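L544 (Acanthamoeba polyphaga mimivirus, PDB 4AMQ) is probably a manganese-binding nucleotidyl transferase, carried in the virion and possibly linked to transcription-coupled DNA repair. Local coordinates at residues D66-N71 with G211-V216; L101-C106 with L198-V203; F253-D258 with N369-E374. One frame throughout, in Å; residues are numbered along the deposited sequence.

Contact 1: D66-N71 with G211-V216. With MN (manganese (II) ion), chain C; MN (manganese (II) ion), chain B.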
loop_
_atom_site.group_PDB
_atom_site.type_symbol
_atom_site.label_atom_id
_atom_site.label_comp_id
_atom_site.label_asym_id
_atom_site.label_seq_id
_atom_site.Cartn_x
_atom_site.Cartn_y
_atom_site.Cartn_z
ATOM N N ASP A 66 6.726 4.503 -2.341
ATOM C CA ASP A 66 6.129 5.122 -1.171
ATOM C C ASP A 66 7.175 5.327 -0.083
ATOM O O ASP A 66 8.327 4.916 -0.230
ATOM C CB ASP A 66 4.984 4.261 -0.641
ATOM C CG ASP A 66 5.462 2.923 -0.112
ATOM O OD1 ASP A 66 6.207 2.226 -0.830
ATOM O OD2 ASP A 66 5.106 2.575 1.029
ATOM N N ILE A 67 6.772 5.966 1.009
ATOM C CA ILE A 67 7.663 6.165 2.146
ATOM C C ILE A 67 7.080 5.529 3.405
ATOM O O ILE A 67 5.938 5.802 3.777
ATOM C CB ILE A 67 7.959 7.664 2.400
ATOM C CG1 ILE A 67 8.853 8.243 1.298
ATOM C CG2 ILE A 67 8.627 7.857 3.754
ATOM C CD1 ILE A 67 8.152 8.467 -0.029
ATOM N N ASP A 68 7.868 4.661 4.036
ATOM C CA ASP A 68 7.488 4.010 5.285
ATOM C C ASP A 68 8.356 4.544 6.415
ATOM O O ASP A 68 9.585 4.561 6.309
ATOM C CB ASP A 68 7.672 2.492 5.186
ATOM C CG ASP A 68 6.790 1.863 4.125
ATOM O OD1 ASP A 68 5.706 2.418 3.847
ATOM O OD2 ASP A 68 7.184 0.816 3.566
ATOM N N ILE A 69 7.721 4.979 7.497
ATOM C CA ILE A 69 8.466 5.525 8.626
ATOM C C ILE A 69 7.934 5.056 9.973
ATOM O O ILE A 69 6.718 4.954 10.169
ATOM C CB ILE A 69 8.484 7.068 8.585
ATOM C CG1 ILE A 69 9.308 7.544 7.392
ATOM C CG2 ILE A 69 9.051 7.646 9.868
ATOM C CD1 ILE A 69 9.547 9.025 7.368
ATOM N N VAL A 70 8.854 4.754 10.889
ATOM C CA VAL A 70 8.496 4.475 12.272
ATOM C C VAL A 70 8.785 5.719 13.111
ATOM O O VAL A 70 9.902 6.235 13.107
ATOM C CB VAL A 70 9.266 3.258 12.833
ATOM C CG1 VAL A 70 9.065 3.135 14.344
ATOM C CG2 VAL A 70 8.828 1.982 12.130
ATOM N N ASN A 71 7.767 6.209 13.807
ATOM C CA ASN A 71 7.916 7.357 14.693
ATOM C C ASN A 71 7.802 6.883 16.140
ATOM O O ASN A 71 6.736 6.445 16.576
ATOM C CB ASN A 71 6.843 8.406 14.387
ATOM C CG ASN A 71 7.264 9.817 14.776
ATOM O OD1 ASN A 71 8.446 10.091 15.001
ATOM N ND2 ASN A 71 6.295 10.722 14.843
ATOM N N GLY A 211 2.271 7.765 -1.282
ATOM C CA GLY A 211 1.892 7.270 0.026
ATOM C C GLY A 211 2.987 7.466 1.059
ATOM O O GLY A 211 4.153 7.175 0.809
ATOM N N PHE A 212 2.603 7.989 2.217
ATOM C CA PHE A 212 3.488 8.066 3.369
ATOM C C PHE A 212 2.810 7.319 4.509
ATOM O O PHE A 212 1.767 7.750 5.002
ATOM C CB PHE A 212 3.732 9.524 3.778
ATOM C CG PHE A 212 4.728 10.248 2.912
ATOM C CD1 PHE A 212 4.405 10.621 1.618
ATOM C CD2 PHE A 212 5.990 10.555 3.394
ATOM C CE1 PHE A 212 5.325 11.289 0.821
ATOM C CE2 PHE A 212 6.913 11.224 2.603
ATOM C CZ PHE A 212 6.579 11.591 1.317
ATOM N N ASP A 213 3.388 6.191 4.911
ATOM C CA ASP A 213 2.871 5.433 6.044
ATOM C C ASP A 213 3.738 5.657 7.280
ATOM O O ASP A 213 4.919 5.300 7.293
ATOM C CB ASP A 213 2.791 3.938 5.710
ATOM C CG ASP A 213 1.776 3.632 4.616
ATOM O OD1 ASP A 213 0.771 4.365 4.500
ATOM O OD2 ASP A 213 1.984 2.650 3.872
ATOM N N ILE A 214 3.148 6.251 8.315
ATOM C CA ILE A 214 3.868 6.538 9.552
ATOM C C ILE A 214 3.355 5.697 10.718
ATOM O O ILE A 214 2.254 5.926 11.220
ATOM C CB ILE A 214 3.745 8.022 9.956
ATOM C CG1 ILE A 214 3.958 8.938 8.747
ATOM C CG2 ILE A 214 4.720 8.345 11.090
ATOM C CD1 ILE A 214 5.270 8.712 8.025
ATOM N N ALA A 215 4.161 4.729 11.144
ATOM C CA ALA A 215 3.835 3.907 12.304
ATOM C C ALA A 215 4.211 4.649 13.579
ATOM O O ALA A 215 5.389 4.846 13.871
ATOM C CB ALA A 215 4.561 2.580 12.233
ATOM N N VAL A 216 3.205 5.065 14.335
ATOM C CA VAL A 216 3.436 5.840 15.544
ATOM C C VAL A 216 3.353 4.959 16.790
ATOM O O VAL A 216 2.275 4.503 17.169
ATOM C CB VAL A 216 2.434 7.000 15.657
ATOM C CG1 VAL A 216 2.682 7.791 16.929
ATOM C CG2 VAL A 216 2.531 7.901 14.430
HETATM MN MN MN C . 3.945 1.591 2.614
HETATM MN MN MN B . 7.187 1.007 0.964
HETATM O O HOH W 1 7.235 -0.471 -0.740
HETATM O O HOH W 2 2.108 0.536 1.171
#

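Contact 2: L101-C106 with L198-V203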
loop_
_atom_site.group_PDB
_atom_site.type_symbol
_atom_site.label_atom_id
_atom_site.label_comp_id
_atom_site.label_asym_id
_atom_site.label_seq_id
_atom_site.Cartn_x
_atom_site.Cartn_y
_atom_site.Cartn_z
ATOM N N LEU A 101 -4.432 13.238 5.120
ATOM C CA LEU A 101 -4.411 12.074 5.986
ATOM C C LEU A 101 -5.656 11.238 5.717
ATOM O O LEU A 101 -6.747 11.587 6.158
ATOM C CB LEU A 101 -4.352 12.493 7.455
ATOM C CG LEU A 101 -4.422 11.353 8.472
ATOM C CD1 LEU A 101 -3.362 10.301 8.184
ATOM C CD2 LEU A 101 -4.272 11.892 9.889
ATOM N N ILE A 102 -5.489 10.143 4.980
ATOM C CA ILE A 102 -6.615 9.305 4.570
ATOM C C ILE A 102 -7.148 8.432 5.703
ATOM O O ILE A 102 -8.343 8.426 5.985
ATOM C CB ILE A 102 -6.244 8.394 3.381
ATOM C CG1 ILE A 102 -5.856 9.230 2.159
ATOM C CG2 ILE A 102 -7.402 7.465 3.043
ATOM C CD1 ILE A 102 -6.979 10.083 1.619
ATOM N N TYR A 103 -6.260 7.684 6.346
ATOM C CA TYR A 103 -6.679 6.800 7.425
ATOM C C TYR A 103 -5.766 6.898 8.630
ATOM O O TYR A 103 -4.551 7.039 8.494
ATOM C CB TYR A 103 -6.693 5.337 6.973
ATOM C CG TYR A 103 -7.678 4.990 5.881
ATOM C CD1 TYR A 103 -9.042 5.191 6.052
ATOM C CD2 TYR A 103 -7.241 4.420 4.692
ATOM C CE1 TYR A 103 -9.942 4.858 5.054
ATOM C CE2 TYR A 103 -8.130 4.083 3.695
ATOM C CZ TYR A 103 -9.476 4.303 3.879
ATOM O OH TYR A 103 -10.351 3.960 2.880
ATOM N N VAL A 104 -6.368 6.815 9.808
ATOM C CA VAL A 104 -5.629 6.534 11.027
ATOM C C VAL A 104 -6.016 5.127 11.456
ATOM O O VAL A 104 -7.173 4.871 11.799
ATOM C CB VAL A 104 -5.963 7.531 12.146
ATOM C CG1 VAL A 104 -5.316 7.094 13.451
ATOM C CG2 VAL A 104 -5.504 8.929 11.763
ATOM N N ILE A 105 -5.055 4.212 11.408
ATOM C CA ILE A 105 -5.332 2.814 11.711
ATOM C C ILE A 105 -4.933 2.480 13.138
ATOM O O ILE A 105 -3.752 2.483 13.480
ATOM C CB ILE A 105 -4.590 1.870 10.754
ATOM C CG1 ILE A 105 -4.902 2.231 9.301
ATOM C CG2 ILE A 105 -4.963 0.425 11.042
ATOM C CD1 ILE A 105 -4.237 1.319 8.297
ATOM N N CYS A 106 -5.929 2.190 13.964
ATOM C CA CYS A 106 -5.701 1.859 15.360
ATOM C C CYS A 106 -6.895 1.080 15.891
ATOM O O CYS A 106 -8.027 1.561 15.849
ATOM C CB CYS A 106 -5.499 3.137 16.179
ATOM S SG CYS A 106 -4.900 2.877 17.871
ATOM N N LEU A 198 -1.250 3.772 13.020
ATOM C CA LEU A 198 -0.658 4.020 11.710
ATOM C C LEU A 198 -1.331 5.203 11.033
ATOM O O LEU A 198 -2.558 5.229 10.901
ATOM C CB LEU A 198 -0.780 2.779 10.818
ATOM C CG LEU A 198 -0.168 2.853 9.416
ATOM C CD1 LEU A 198 1.347 2.826 9.501
ATOM C CD2 LEU A 198 -0.664 1.711 8.540
ATOM N N LEU A 199 -0.528 6.182 10.623
ATOM C CA LEU A 199 -1.025 7.314 9.851
ATOM C C LEU A 199 -0.811 7.047 8.364
ATOM O O LEU A 199 0.327 6.910 7.909
ATOM C CB LEU A 199 -0.304 8.602 10.258
ATOM C CG LEU A 199 -0.361 9.016 11.731
ATOM C CD1 LEU A 199 0.513 10.241 11.990
ATOM C CD2 LEU A 199 -1.794 9.276 12.167
ATOM N N GLN A 200 -1.897 6.963 7.604
ATOM C CA GLN A 200 -1.782 6.729 6.167
ATOM C C GLN A 200 -2.020 8.002 5.368
ATOM O O GLN A 200 -3.158 8.428 5.172
ATOM C CB GLN A 200 -2.725 5.618 5.707
ATOM C CG GLN A 200 -2.245 4.226 6.090
ATOM C CD GLN A 200 -3.075 3.129 5.460
ATOM O OE1 GLN A 200 -4.253 3.320 5.162
ATOM N NE2 GLN A 200 -2.460 1.972 5.245
ATOM N N TYR A 201 -0.930 8.603 4.909
ATOM C CA TYR A 201 -0.997 9.853 4.172
ATOM C C TYR A 201 -0.896 9.606 2.674
ATOM O O TYR A 201 -0.351 8.594 2.230
ATOM C CB TYR A 201 0.166 10.773 4.566
ATOM C CG TYR A 201 0.123 11.380 5.957
ATOM C CD1 TYR A 201 -0.589 12.546 6.205
ATOM C CD2 TYR A 201 0.843 10.818 7.007
ATOM C CE1 TYR A 201 -0.610 13.119 7.463
ATOM C CE2 TYR A 201 0.830 11.386 8.273
ATOM C CZ TYR A 201 0.102 12.538 8.494
ATOM O OH TYR A 201 0.081 13.112 9.749
ATOM N N PHE A 202 -1.428 10.544 1.901
ATOM C CA PHE A 202 -1.020 10.700 0.516
ATOM C C PHE A 202 -0.553 12.138 0.318
ATOM O O PHE A 202 -1.211 13.083 0.745
ATOM C CB PHE A 202 -2.126 10.283 -0.459
ATOM C CG PHE A 202 -2.178 8.803 -0.689
ATOM C CD1 PHE A 202 -1.392 8.217 -1.671
ATOM C CD2 PHE A 202 -2.972 7.989 0.105
ATOM C CE1 PHE A 202 -1.414 6.849 -1.876
ATOM C CE2 PHE A 202 -3.002 6.621 -0.094
ATOM C CZ PHE A 202 -2.220 6.049 -1.089
ATOM N N VAL A 203 0.618 12.287 -0.283
ATOM C CA VAL A 203 1.256 13.585 -0.392
ATOM C C VAL A 203 1.617 13.874 -1.838
ATOM O O VAL A 203 2.282 13.081 -2.496
ATOM C CB VAL A 203 2.533 13.658 0.481
ATOM C CG1 VAL A 203 3.241 15.000 0.305
ATOM C CG2 VAL A 203 2.189 13.418 1.945
#

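Contact 3: F253-D258 with N369-E374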
loop_
_atom_site.group_PDB
_atom_site.type_symbol
_atom_site.label_atom_id
_atom_site.label_comp_id
_atom_site.label_asym_id
_atom_site.label_seq_id
_atom_site.Cartn_x
_atom_site.Cartn_y
_atom_site.Cartn_z
ATOM N N PHE A 253 15.700 -11.989 -0.821
ATOM C CA PHE A 253 15.870 -12.217 0.604
ATOM C C PHE A 253 16.832 -13.380 0.840
ATOM O O PHE A 253 17.717 -13.299 1.690
ATOM C CB PHE A 253 14.527 -12.493 1.283
ATOM C CG PHE A 253 14.637 -12.719 2.767
ATOM C CD1 PHE A 253 14.626 -11.648 3.647
ATOM C CD2 PHE A 253 14.761 -14.003 3.281
ATOM C CE1 PHE A 253 14.733 -11.852 5.016
ATOM C CE2 PHE A 253 14.866 -14.214 4.643
ATOM C CZ PHE A 253 14.851 -13.136 5.514
ATOM N N TYR A 254 16.661 -14.454 0.076
ATOM C CA TYR A 254 17.512 -15.631 0.218
ATOM C C TYR A 254 18.981 -15.280 0.001
ATOM O O TYR A 254 19.852 -15.738 0.740
ATOM C CB TYR A 254 17.086 -16.732 -0.758
ATOM C CG TYR A 254 17.871 -18.021 -0.614
ATOM C CD1 TYR A 254 19.064 -18.211 -1.300
ATOM C CD2 TYR A 254 17.418 -19.046 0.208
ATOM C CE1 TYR A 254 19.786 -19.386 -1.172
ATOM C CE2 TYR A 254 18.131 -20.225 0.344
ATOM C CZ TYR A 254 19.313 -20.390 -0.347
ATOM O OH TYR A 254 20.024 -21.561 -0.214
ATOM N N PHE A 255 19.249 -14.454 -1.007
ATOM C CA PHE A 255 20.618 -14.110 -1.377
ATOM C C PHE A 255 21.077 -12.773 -0.804
ATOM O O PHE A 255 22.050 -12.196 -1.290
ATOM C CB PHE A 255 20.766 -14.072 -2.901
ATOM C CG PHE A 255 20.684 -15.421 -3.558
ATOM C CD1 PHE A 255 21.758 -16.298 -3.504
ATOM C CD2 PHE A 255 19.545 -15.807 -4.244
ATOM C CE1 PHE A 255 21.692 -17.539 -4.111
ATOM C CE2 PHE A 255 19.471 -17.048 -4.853
ATOM C CZ PHE A 255 20.548 -17.914 -4.787
ATOM N N LYS A 256 20.387 -12.277 0.220
ATOM C CA LYS A 256 20.662 -10.930 0.727
ATOM C C LYS A 256 22.116 -10.760 1.175
ATOM O O LYS A 256 22.682 -9.672 1.068
ATOM C CB LYS A 256 19.714 -10.568 1.875
ATOM C CG LYS A 256 20.189 -11.055 3.233
ATOM C CD LYS A 256 19.168 -11.954 3.900
ATOM C CE LYS A 256 18.224 -11.152 4.771
ATOM N NZ LYS A 256 18.976 -10.405 5.819
ATOM N N ASN A 257 22.715 -11.840 1.672
ATOM C CA ASN A 257 24.082 -11.787 2.183
ATOM C C ASN A 257 25.127 -12.227 1.166
ATOM O O ASN A 257 26.304 -12.375 1.497
ATOM C CB ASN A 257 24.210 -12.608 3.467
ATOM C CG ASN A 257 23.427 -12.012 4.614
ATOM O OD1 ASN A 257 23.206 -10.801 4.663
ATOM N ND2 ASN A 257 22.997 -12.857 5.542
ATOM N N ASP A 258 24.692 -12.445 -0.069
ATOM C CA ASP A 258 25.615 -12.706 -1.160
ATOM C C ASP A 258 25.731 -11.439 -1.995
ATOM O O ASP A 258 24.794 -11.071 -2.702
ATOM C CB ASP A 258 25.116 -13.862 -2.025
ATOM C CG ASP A 258 26.142 -14.311 -3.048
ATOM O OD1 ASP A 258 26.392 -13.561 -4.015
ATOM O OD2 ASP A 258 26.693 -15.422 -2.893
ATOM N N ASN A 369 17.728 -21.829 -9.843
ATOM C CA ASN A 369 18.619 -22.939 -10.163
ATOM C C ASN A 369 19.963 -22.813 -9.460
ATOM O O ASN A 369 20.772 -23.739 -9.479
ATOM C CB ASN A 369 18.831 -23.054 -11.673
ATOM C CG ASN A 369 17.639 -23.662 -12.381
ATOM O OD1 ASN A 369 16.761 -24.248 -11.749
ATOM N ND2 ASN A 369 17.610 -23.536 -13.703
ATOM N N ILE A 370 20.200 -21.656 -8.852
ATOM C CA ILE A 370 21.404 -21.447 -8.062
ATOM C C ILE A 370 21.213 -22.044 -6.671
ATOM O O ILE A 370 22.176 -22.389 -5.987
ATOM C CB ILE A 370 21.764 -19.952 -7.970
ATOM C CG1 ILE A 370 22.133 -19.418 -9.357
ATOM C CG2 ILE A 370 22.913 -19.731 -7.004
ATOM C CD1 ILE A 370 22.662 -18.004 -9.350
ATOM N N ILE A 371 19.952 -22.170 -6.271
ATOM C CA ILE A 371 19.590 -22.803 -5.008
ATOM C C ILE A 371 19.480 -24.316 -5.192
ATOM O O ILE A 371 19.025 -24.781 -6.234
ATOM C CB ILE A 371 18.249 -22.246 -4.483
ATOM C CG1 ILE A 371 18.359 -20.739 -4.238
ATOM C CG2 ILE A 371 17.814 -22.971 -3.219
ATOM C CD1 ILE A 371 17.062 -20.080 -3.823
ATOM N N PRO A 372 19.924 -25.090 -4.186
ATOM C CA PRO A 372 19.833 -26.558 -4.242
ATOM C C PRO A 372 18.387 -27.065 -4.216
ATOM O O PRO A 372 17.620 -26.645 -3.348
ATOM C CB PRO A 372 20.564 -27.000 -2.970
ATOM C CG PRO A 372 21.460 -25.847 -2.615
ATOM C CD PRO A 372 20.693 -24.625 -3.018
ATOM N N LYS A 373 18.037 -27.964 -5.136
ATOM C CA LYS A 373 16.670 -28.477 -5.268
ATOM C C LYS A 373 16.005 -28.837 -3.935
ATOM O O LYS A 373 14.797 -28.634 -3.759
ATOM C CB LYS A 373 16.643 -29.686 -6.213
ATOM C CG LYS A 373 15.283 -30.387 -6.320
ATOM C CD LYS A 373 14.247 -29.515 -7.022
ATOM C CE LYS A 373 12.855 -30.141 -6.977
ATOM N NZ LYS A 373 11.879 -29.279 -6.248
ATOM N N GLU A 374 16.794 -29.368 -3.004
ATOM C CA GLU A 374 16.281 -29.759 -1.698
ATOM C C GLU A 374 15.800 -28.543 -0.914
ATOM O O GLU A 374 14.790 -28.601 -0.213
ATOM C CB GLU A 374 17.357 -30.499 -0.903
ATOM C CG GLU A 374 18.677 -29.740 -0.790
ATOM C CD GLU A 374 19.550 -30.247 0.344
ATOM O OE1 GLU A 374 18.999 -30.820 1.308
ATOM O OE2 GLU A 374 20.785 -30.069 0.275
#

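Contact 1: D66-N71 with G211-V216
The Phe212 ring carries Ile67 over one face, where CB lies 4.0 Å from the ring centroid and CD1 approaches closer to the rim, near Phe212 CZ. The two side chains run side by side from neighbouring strands and point the same way, so the isoleucine lies along the CD2-CE2-CZ side of the ring. The ring also meets Ile34, Ile38 and Ile42 of helix 28-42, which packs on this face of the sheet. Further along the same face, Ile214 CD1 reaches to 3.7 Å from Ile69 CB.

On the opposite face the flat groups are carboxylates, and metal takes the place of hydrocarbon. Asp66 spans two manganese ions 3.7 Å apart: its OD1 binds one at 2.4 Å, and its OD2 binds the other at 2.2 Å, with a longer link back to the first. A chi1 of 66° tucks Asp66 CG between its own backbone N and carbonyl carbon, which turns both oxygens toward the metals. Asp68 bridges the pair as well, OD1 binding the second ion at 2.3 Å and OD2 the first through a longer bond. Asp213 OD2 reaches the second ion from the partner strand at 2.6 Å. The close oxygens of Asp66 and Asp68 are thus held together by shared metal.

Between these two faces the strands run parallel and in register. Ile67 and Ile69 each donate N-H to one carbonyl and accept from another, and Asn71 N completes the ladder at Ala215 O, 2.7 Å away. The ladder sets Asp213 beside Asp68 on the metal face. Two aspartates separated by a single residue on one strand, with a third on its neighbour, form a two-metal site of the kind expected in the nucleotidyltransferase fold, consistent with the transferase activity proposed for this protein.

Contact 2: L101-C106 with L198-V203
Leu101 extends its CG away from the backbone N (chi1 176°), and a chi2 of 54° then turns CD1 over the middle of the Tyr201 ring. The methyl sits 4.0 Å from the centroid and almost straight above it, a well-centred CH-pi contact. The pair stands beside a classic beta bulge, which interrupts two otherwise regular antiparallel strands of the mixed sheet. Gln200 is paired with two residues, Ile102 and Tyr103, and its O takes the N-H of each: that of Ile102 at 2.9 Å along a bent path, that of Tyr103 in a weak, longer bond. Ile102 has nearly helical backbone angles, and the extra residue shifts the register by one.

Beyond the bulge the pairing is regular: Tyr103 O receives Gln200 N, while Ile105 and Leu198 exchange two backbone bonds. Val104 CG2 lies alongside Leu199 CD2, 3.7 Å off, on the same face as Leu101 and Tyr201.

The other face mixes polar and apolar groups. Helix 274-292 covers it in part, with Ile289 against Phe202, and Arg166 makes a cation-pi contact with Tyr103. Ile105 CD1 is 3.6 Å from Leu198 CD2 and packs against the Gln200 amide as well. That amide is turned 48° from the Tyr103 ring, and its OE1 meets the ring at the edge, 3.2 Å from Tyr103 CD2.

Contact 3: F253-D258 with N369-E374
Ile371 lies against two aromatic rings at once and meets them differently. Its CD1 is set over the centre of the Tyr254 ring, 3.8 Å from the centroid and 13° off the normal, a CH-pi contact that uses the tip of the side chain. One bond back, Ile371 CG1 is 3.6 Å from Tyr254 CE1 and equally near Phe255 CZ, which it approaches at a slant. The methylene thus touches both rings, while the methyl sits chiefly over the tyrosine.

The two rings are themselves turned against each other. Tyr254 presents its CD1 corner over the middle of the Phe255 face, so that the plane of the tyrosine runs into the phenylalanine. Their first torsions differ: Tyr254 CG is anti to its backbone N (chi1 -177°), whereas Phe255 CG is beside its own (chi1 -70°), and this brings the adjacent rings together on the side of the incoming isoleucines.

The setting is a corner between two consecutive helices of the helical domain. Helix 248-254 runs into a type I turn from Phe255 to Asp258, which leads into helix 259-272, whose start Asp258 caps through its OD1 to Ile261 N. Facing this corner is the connection between the long helix 334-368 and the short helix 373-376.

Ile370 takes the outer part of the Phe255 ring, its CG2 lying 3.7 Å from Phe255 CZ, and it also touches Ile261, a residue that Phe255 packs on too. At the other end Pro372 only skirts the tyrosine, with its CD 4.2 Å from Tyr254 OH. The interface is made entirely of carbon packing apart from that hydroxyl. Tyr254 further touches Cys380, one half of the disulfide formed with the adjacent Cys379.

Contacts 1 and 2 belong to one sheet and are joined directly: strands 196-204 and 209-217 are neighbours in it, bonded between Phe212 O and Tyr201 N. Their centres are about 9 Å apart. Contact 2 is a buried antiparallel pairing of mainly apolar side chains, while contact 1, parallel and only partly buried, turns an acidic face to metal; Gln200 of contact 2 packs on Asp213 at that boundary. Contact 3 lies in the helical domain, with its centre about 30 Å from that of contact 1, near the surface. It has no backbone ladder, and its small interface depends on isoleucine–aromatic packing of a helix end and turn against an interhelical connection.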